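Putative N-acetylmuramoyl-L-alanine amidase,autolysin cwp6 (Peptoclostridium difficile, PDB 5J72) probably hydrolyses the amide bond between N-acetylmuramic acid and L-alanine in peptidoglycan, and is held at the cell wall by its CWB2 modules. Local coordinates at residues A[366-371]-A[413-418]; A[392-397]-A[420-425]. One frame throughout, in Å; residues are numbered along the deposited sequence.

Interaction 1 of 2, residues A[366-371]-A[413-418]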
loop_
_atom_site.group_PDB
_atom_site.type_symbol
_atom_site.label_atom_id
_atom_site.label_comp_id
_atom_site.label_asym_id
_atom_site.label_seq_id
_atom_site.Cartn_x
_atom_site.Cartn_y
_atom_site.Cartn_z
ATOM N N MET A 366 -5.556 2.865 -6.997
ATOM C CA MET A 366 -4.694 2.087 -6.104
ATOM C C MET A 366 -3.569 1.724 -6.916
ATOM O O MET A 366 -3.765 1.185 -7.989
ATOM C CB MET A 366 -5.382 0.796 -5.557
ATOM C CG MET A 366 -4.437 -0.055 -4.671
ATOM S SD MET A 366 -4.415 0.632 -3.019
ATOM C CE MET A 366 -5.926 -0.111 -2.341
ATOM N N LEU A 367 -2.340 2.037 -6.475
ATOM C CA LEU A 367 -1.171 1.653 -7.265
ATOM C C LEU A 367 -0.590 0.411 -6.624
ATOM O O LEU A 367 -0.293 0.441 -5.430
ATOM C CB LEU A 367 -0.090 2.805 -7.286
ATOM C CG LEU A 367 -0.446 4.037 -8.207
ATOM C CD1 LEU A 367 -1.444 4.939 -7.427
ATOM C CD2 LEU A 367 0.799 4.864 -8.581
ATOM N N VAL A 368 -0.319 -0.647 -7.415
ATOM C CA VAL A 368 0.120 -1.910 -6.797
ATOM C C VAL A 368 1.511 -2.280 -7.212
ATOM O O VAL A 368 1.758 -2.473 -8.391
ATOM C CB VAL A 368 -0.858 -3.051 -7.238
ATOM C CG1 VAL A 368 -0.374 -4.406 -6.633
ATOM C CG2 VAL A 368 -2.267 -2.722 -6.767
ATOM N N ALA A 369 2.445 -2.366 -6.234
ATOM C CA ALA A 369 3.820 -2.692 -6.499
ATOM C C ALA A 369 4.215 -3.992 -5.744
ATOM O O ALA A 369 3.602 -4.363 -4.740
ATOM C CB ALA A 369 4.729 -1.561 -5.973
ATOM N N LYS A 370 5.233 -4.663 -6.263
ATOM C CA LYS A 370 5.764 -5.864 -5.653
ATOM C C LYS A 370 6.409 -5.488 -4.357
ATOM O O LYS A 370 7.131 -4.497 -4.332
ATOM C CB LYS A 370 6.815 -6.454 -6.597
ATOM C CG LYS A 370 6.181 -7.035 -7.870
ATOM C CD LYS A 370 7.259 -7.578 -8.879
ATOM C CE LYS A 370 8.094 -6.469 -9.475
ATOM N NZ LYS A 370 9.306 -6.983 -10.175
ATOM N N SER A 371 6.266 -6.271 -3.278
ATOM C CA SER A 371 6.874 -5.856 -2.005
ATOM C C SER A 371 8.279 -6.370 -1.834
ATOM O O SER A 371 8.881 -6.091 -0.796
ATOM C CB SER A 371 6.048 -6.383 -0.841
ATOM O OG SER A 371 5.898 -7.787 -0.998
ATOM N N GLU A 413 -11.229 3.516 -8.378
ATOM C CA GLU A 413 -11.675 3.645 -9.795
ATOM C C GLU A 413 -10.737 2.998 -10.747
ATOM O O GLU A 413 -11.177 2.325 -11.666
ATOM C CB GLU A 413 -11.805 5.127 -10.140
ATOM C CG GLU A 413 -12.849 5.750 -9.253
ATOM C CD GLU A 413 -12.899 7.276 -9.371
ATOM O OE1 GLU A 413 -12.037 7.863 -10.029
ATOM O OE2 GLU A 413 -13.819 7.874 -8.797
ATOM N N THR A 414 -9.422 3.156 -10.540
ATOM C CA THR A 414 -8.419 2.596 -11.418
ATOM C C THR A 414 -7.316 1.903 -10.614
ATOM O O THR A 414 -6.895 2.452 -9.577
ATOM C CB THR A 414 -7.737 3.740 -12.229
ATOM O OG1 THR A 414 -8.774 4.489 -12.897
ATOM C CG2 THR A 414 -6.725 3.228 -13.245
ATOM N N VAL A 415 -6.825 0.791 -11.111
ATOM C CA VAL A 415 -5.767 0.092 -10.431
ATOM C C VAL A 415 -4.581 0.192 -11.331
ATOM O O VAL A 415 -4.655 -0.146 -12.521
ATOM C CB VAL A 415 -6.143 -1.401 -10.191
ATOM C CG1 VAL A 415 -4.921 -2.181 -9.668
ATOM C CG2 VAL A 415 -7.307 -1.509 -9.238
ATOM N N TYR A 416 -3.447 0.693 -10.815
ATOM C CA TYR A 416 -2.274 0.738 -11.628
ATOM C C TYR A 416 -1.347 -0.355 -11.232
ATOM O O TYR A 416 -1.021 -0.452 -10.043
ATOM C CB TYR A 416 -1.501 2.056 -11.432
ATOM C CG TYR A 416 -2.255 3.258 -11.950
ATOM C CD1 TYR A 416 -1.916 3.843 -13.153
ATOM C CD2 TYR A 416 -3.283 3.829 -11.211
ATOM C CE1 TYR A 416 -2.595 5.000 -13.618
ATOM C CE2 TYR A 416 -3.953 4.968 -11.662
ATOM C CZ TYR A 416 -3.600 5.541 -12.862
ATOM O OH TYR A 416 -4.310 6.680 -13.243
ATOM N N GLN A 417 -0.905 -1.157 -12.156
ATOM C CA GLN A 417 0.044 -2.222 -11.838
ATOM C C GLN A 417 1.445 -1.723 -12.161
ATOM O O GLN A 417 1.796 -1.439 -13.308
ATOM C CB GLN A 417 -0.272 -3.471 -12.679
ATOM C CG GLN A 417 0.797 -4.530 -12.597
ATOM C CD GLN A 417 0.335 -5.762 -13.418
ATOM O OE1 GLN A 417 -0.743 -5.747 -14.001
ATOM N NE2 GLN A 417 1.140 -6.840 -13.441
ATOM N N ILE A 418 2.272 -1.607 -11.135
ATOM C CA ILE A 418 3.636 -1.108 -11.294
ATOM C C ILE A 418 4.643 -2.202 -11.492
ATOM O O ILE A 418 4.745 -3.114 -10.669
ATOM C CB ILE A 418 4.033 -0.308 -10.012
ATOM C CG1 ILE A 418 2.948 0.742 -9.660
ATOM C CG2 ILE A 418 5.419 0.343 -10.218
ATOM C CD1 ILE A 418 2.704 1.780 -10.808
HETATM O O HOH W 1 3.023 -5.133 -9.710
HETATM O O HOH W 2 6.508 -3.525 -8.616
#
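Four backbone hydrogen bonds join strands 362-370 and 411-418 as parallel neighbours. M366 N donates to T414 O, and M366 O receives Y416 N. V368 N then reaches Y416 O at 2.7 Å, almost along the C=O axis. I418 N closes the set on V368 O at 2.9 Å, lying above the carbonyl plane. The CA-H of V415 adds a weaker contact to M366 O.

Water extends the pairing at the C-terminal end. V368 O takes one water besides I418 N. I418 O takes that water and a second, which accepts from K370 N.

Apolar packing runs on both faces. L367 and Y416 lie side by side, each with CG anti to its carbonyl carbon, and L367 CG rests 3.9 Å from Y416 CB. L367 CD2 also approaches I418 CD1 at 4.3 Å. I418 CB lies 3.5 Å from V368 O, with I418 CG1 close by. On the other face V368 CG2 meets V415 CG1 at 4.0 Å, the two valines crossing obliquely. Helix 375-387 packs on the L367 face, and helix 424-433 on the V368 face.

All the touching residues are buried. The contact is thus inner sheet of a CWB2 module, with four backbone bonds between the strands and mostly aliphatic packing on both faces.

Interaction 2 of 2, residues A[392-397]-A[420-425]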
loop_
_atom_site.group_PDB
_atom_site.type_symbol
_atom_site.label_atom_id
_atom_site.label_comp_id
_atom_site.label_asym_id
_atom_site.label_seq_id
_atom_site.Cartn_x
_atom_site.Cartn_y
_atom_site.Cartn_z
ATOM N N LEU A 392 -0.164 0.076 -2.695
ATOM C CA LEU A 392 -0.330 -1.202 -2.002
ATOM C C LEU A 392 0.825 -2.064 -2.393
ATOM O O LEU A 392 1.146 -2.122 -3.582
ATOM C CB LEU A 392 -1.631 -1.840 -2.493
ATOM C CG LEU A 392 -1.969 -3.137 -1.717
ATOM C CD1 LEU A 392 -3.451 -3.196 -1.531
ATOM C CD2 LEU A 392 -1.420 -4.325 -2.548
ATOM N N ILE A 393 1.499 -2.741 -1.419
ATOM C CA ILE A 393 2.570 -3.629 -1.818
ATOM C C ILE A 393 2.173 -5.084 -1.447
ATOM O O ILE A 393 1.529 -5.286 -0.427
ATOM C CB ILE A 393 3.937 -3.292 -1.154
ATOM C CG1 ILE A 393 3.830 -3.246 0.388
ATOM C CG2 ILE A 393 4.407 -1.880 -1.704
ATOM C CD1 ILE A 393 5.253 -3.089 1.081
ATOM N N THR A 394 2.580 -6.044 -2.260
ATOM C CA THR A 394 2.221 -7.430 -1.968
ATOM C C THR A 394 3.190 -8.249 -2.747
ATOM O O THR A 394 3.793 -7.787 -3.717
ATOM C CB THR A 394 0.754 -7.690 -2.355
ATOM O OG1 THR A 394 0.318 -8.914 -1.737
ATOM C CG2 THR A 394 0.547 -7.768 -3.892
ATOM N N PRO A 395 3.418 -9.508 -2.319
ATOM C CA PRO A 395 4.374 -10.295 -3.100
ATOM C C PRO A 395 3.864 -10.610 -4.512
ATOM O O PRO A 395 2.680 -10.530 -4.784
ATOM C CB PRO A 395 4.549 -11.590 -2.228
ATOM C CG PRO A 395 4.221 -11.132 -0.845
ATOM C CD PRO A 395 3.026 -10.204 -1.079
ATOM N N LYS A 396 4.765 -11.049 -5.371
ATOM C CA LYS A 396 4.394 -11.337 -6.769
ATOM C C LYS A 396 3.375 -12.459 -6.904
ATOM O O LYS A 396 2.568 -12.428 -7.814
ATOM C CB LYS A 396 5.640 -11.782 -7.555
ATOM C CG LYS A 396 6.748 -10.783 -7.613
ATOM C CD LYS A 396 7.827 -11.358 -8.522
ATOM C CE LYS A 396 8.984 -11.856 -7.723
ATOM N NZ LYS A 396 10.231 -11.163 -8.126
ATOM N N THR A 397 3.399 -13.455 -5.979
ATOM C CA THR A 397 2.521 -14.615 -6.160
ATOM C C THR A 397 1.298 -14.682 -5.283
ATOM O O THR A 397 0.533 -15.617 -5.459
ATOM C CB THR A 397 3.366 -15.915 -5.995
ATOM O OG1 THR A 397 3.767 -15.974 -4.620
ATOM C CG2 THR A 397 4.641 -15.931 -6.881
ATOM N N ASP A 420 6.767 -5.239 -13.764
ATOM C CA ASP A 420 6.469 -6.532 -14.341
ATOM C C ASP A 420 6.860 -7.666 -13.343
ATOM O O ASP A 420 7.857 -7.540 -12.630
ATOM C CB ASP A 420 7.316 -6.698 -15.605
ATOM C CG ASP A 420 6.898 -7.943 -16.340
ATOM O OD1 ASP A 420 7.741 -8.836 -16.502
ATOM O OD2 ASP A 420 5.707 -8.025 -16.739
ATOM N N GLY A 421 6.092 -8.744 -13.295
ATOM C CA GLY A 421 6.459 -9.856 -12.420
ATOM C C GLY A 421 5.343 -10.308 -11.510
ATOM O O GLY A 421 5.359 -11.456 -11.079
ATOM N N MET A 422 4.395 -9.420 -11.183
ATOM C CA MET A 422 3.297 -9.812 -10.344
ATOM C C MET A 422 2.375 -10.735 -11.162
ATOM O O MET A 422 2.104 -10.435 -12.326
ATOM C CB MET A 422 2.512 -8.581 -9.849
ATOM C CG MET A 422 1.393 -8.971 -8.869
ATOM S SD MET A 422 0.818 -7.551 -7.909
ATOM C CE MET A 422 2.260 -7.171 -7.030
ATOM N N LYS A 423 1.893 -11.845 -10.579
ATOM C CA LYS A 423 1.039 -12.767 -11.343
ATOM C C LYS A 423 -0.276 -12.157 -11.718
ATOM O O LYS A 423 -0.824 -11.366 -10.962
ATOM C CB LYS A 423 0.726 -14.040 -10.518
ATOM C CG LYS A 423 1.966 -14.757 -10.030
ATOM C CD LYS A 423 2.974 -14.941 -11.122
ATOM C CE LYS A 423 3.082 -16.389 -11.503
ATOM N NZ LYS A 423 4.461 -16.882 -11.266
ATOM N N ASP A 424 -0.823 -12.550 -12.886
ATOM C CA ASP A 424 -2.107 -12.024 -13.345
ATOM C C ASP A 424 -3.129 -12.265 -12.345
ATOM O O ASP A 424 -4.043 -11.489 -12.102
ATOM C CB ASP A 424 -2.549 -12.747 -14.658
ATOM C CG ASP A 424 -1.741 -12.370 -15.893
ATOM O OD1 ASP A 424 -0.980 -11.386 -15.829
ATOM O OD2 ASP A 424 -1.868 -13.065 -16.919
ATOM N N SER A 425 -2.997 -13.438 -11.752
ATOM C CA SER A 425 -3.870 -13.948 -10.719
ATOM C C SER A 425 -4.007 -12.936 -9.527
ATOM O O SER A 425 -5.095 -12.640 -9.037
ATOM C CB SER A 425 -3.237 -15.257 -10.226
ATOM O OG SER A 425 -3.912 -15.752 -9.100
#
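M422 carries the inner half of this contact, which joins the end of strand 391-394 to the start of helix 424-433 inside a CWB2 module, away from the metal sites. Its CB leaves the backbone beside K396, where M422 CA lies 3.7 Å from K396 O. M422 CG is anti to the backbone N (chi1 -176°) and passes K396 O at 3.8 Å. The chain stays extended through chi2, which carries M422 SD in towards T394, 4.0 Å from T394 CG2. A bend at chi3 (-64°) then sets CE against that methyl, with M422 CE and T394 CG2 3.6 Å apart. M422 CE also lies near the carbonyl oxygens of T394 and P395. The two side chains, M422 and T394, cross at about a right angle. M422 also packs on V368 and K370 of strand 362-370.

T394 presents its methyl to the thioether. Its OG1, anti to the backbone N, is hydrogen-bonded to Y398 O and S400 N.

One hydrogen bond joins the two segments. K423 N donates to K396 O at 2.9 Å, in the carbonyl plane and nearly straight at 179°. K423 holds the N-cap position of helix 424-433, so the bond fixes the chain just where the helix starts. K423 CG lies 3.3 Å from K396 O and also touches T397 CA.

K396 lies along the G421 peptide. K396 CB and K396 CD both come to 3.6 Å from G421 O. Its NZ ends in a salt bridge with D372. G421 has a positive phi, which suits a residue without a side chain.

The chemistry is divided by depth. Methionine and a threonine methyl fill the buried side, while lysine hydrocarbon flanks a single backbone bond at the more open rim.

In the fold
Strand 362-370 comes first in the chain, followed by helix 375-387 and strand 391-394. The chain then passes through helix 404-409 into strand 411-418 and helix 424-433. Interaction 1 closes the longer loop, with 41 residues between its segments. Interaction 2 closes a loop with 22 between. The loops cross, since 392-397 lies inside the first and 420-425 beyond its end. Strand 362-370 stands between the other two strands, and L367 O probably accepts a hydrogen bond from L392 N. K370 NZ probably bonds D420 O. Together the contacts tie three parallel strands and the start of helix 424-433 within one CWB2 module.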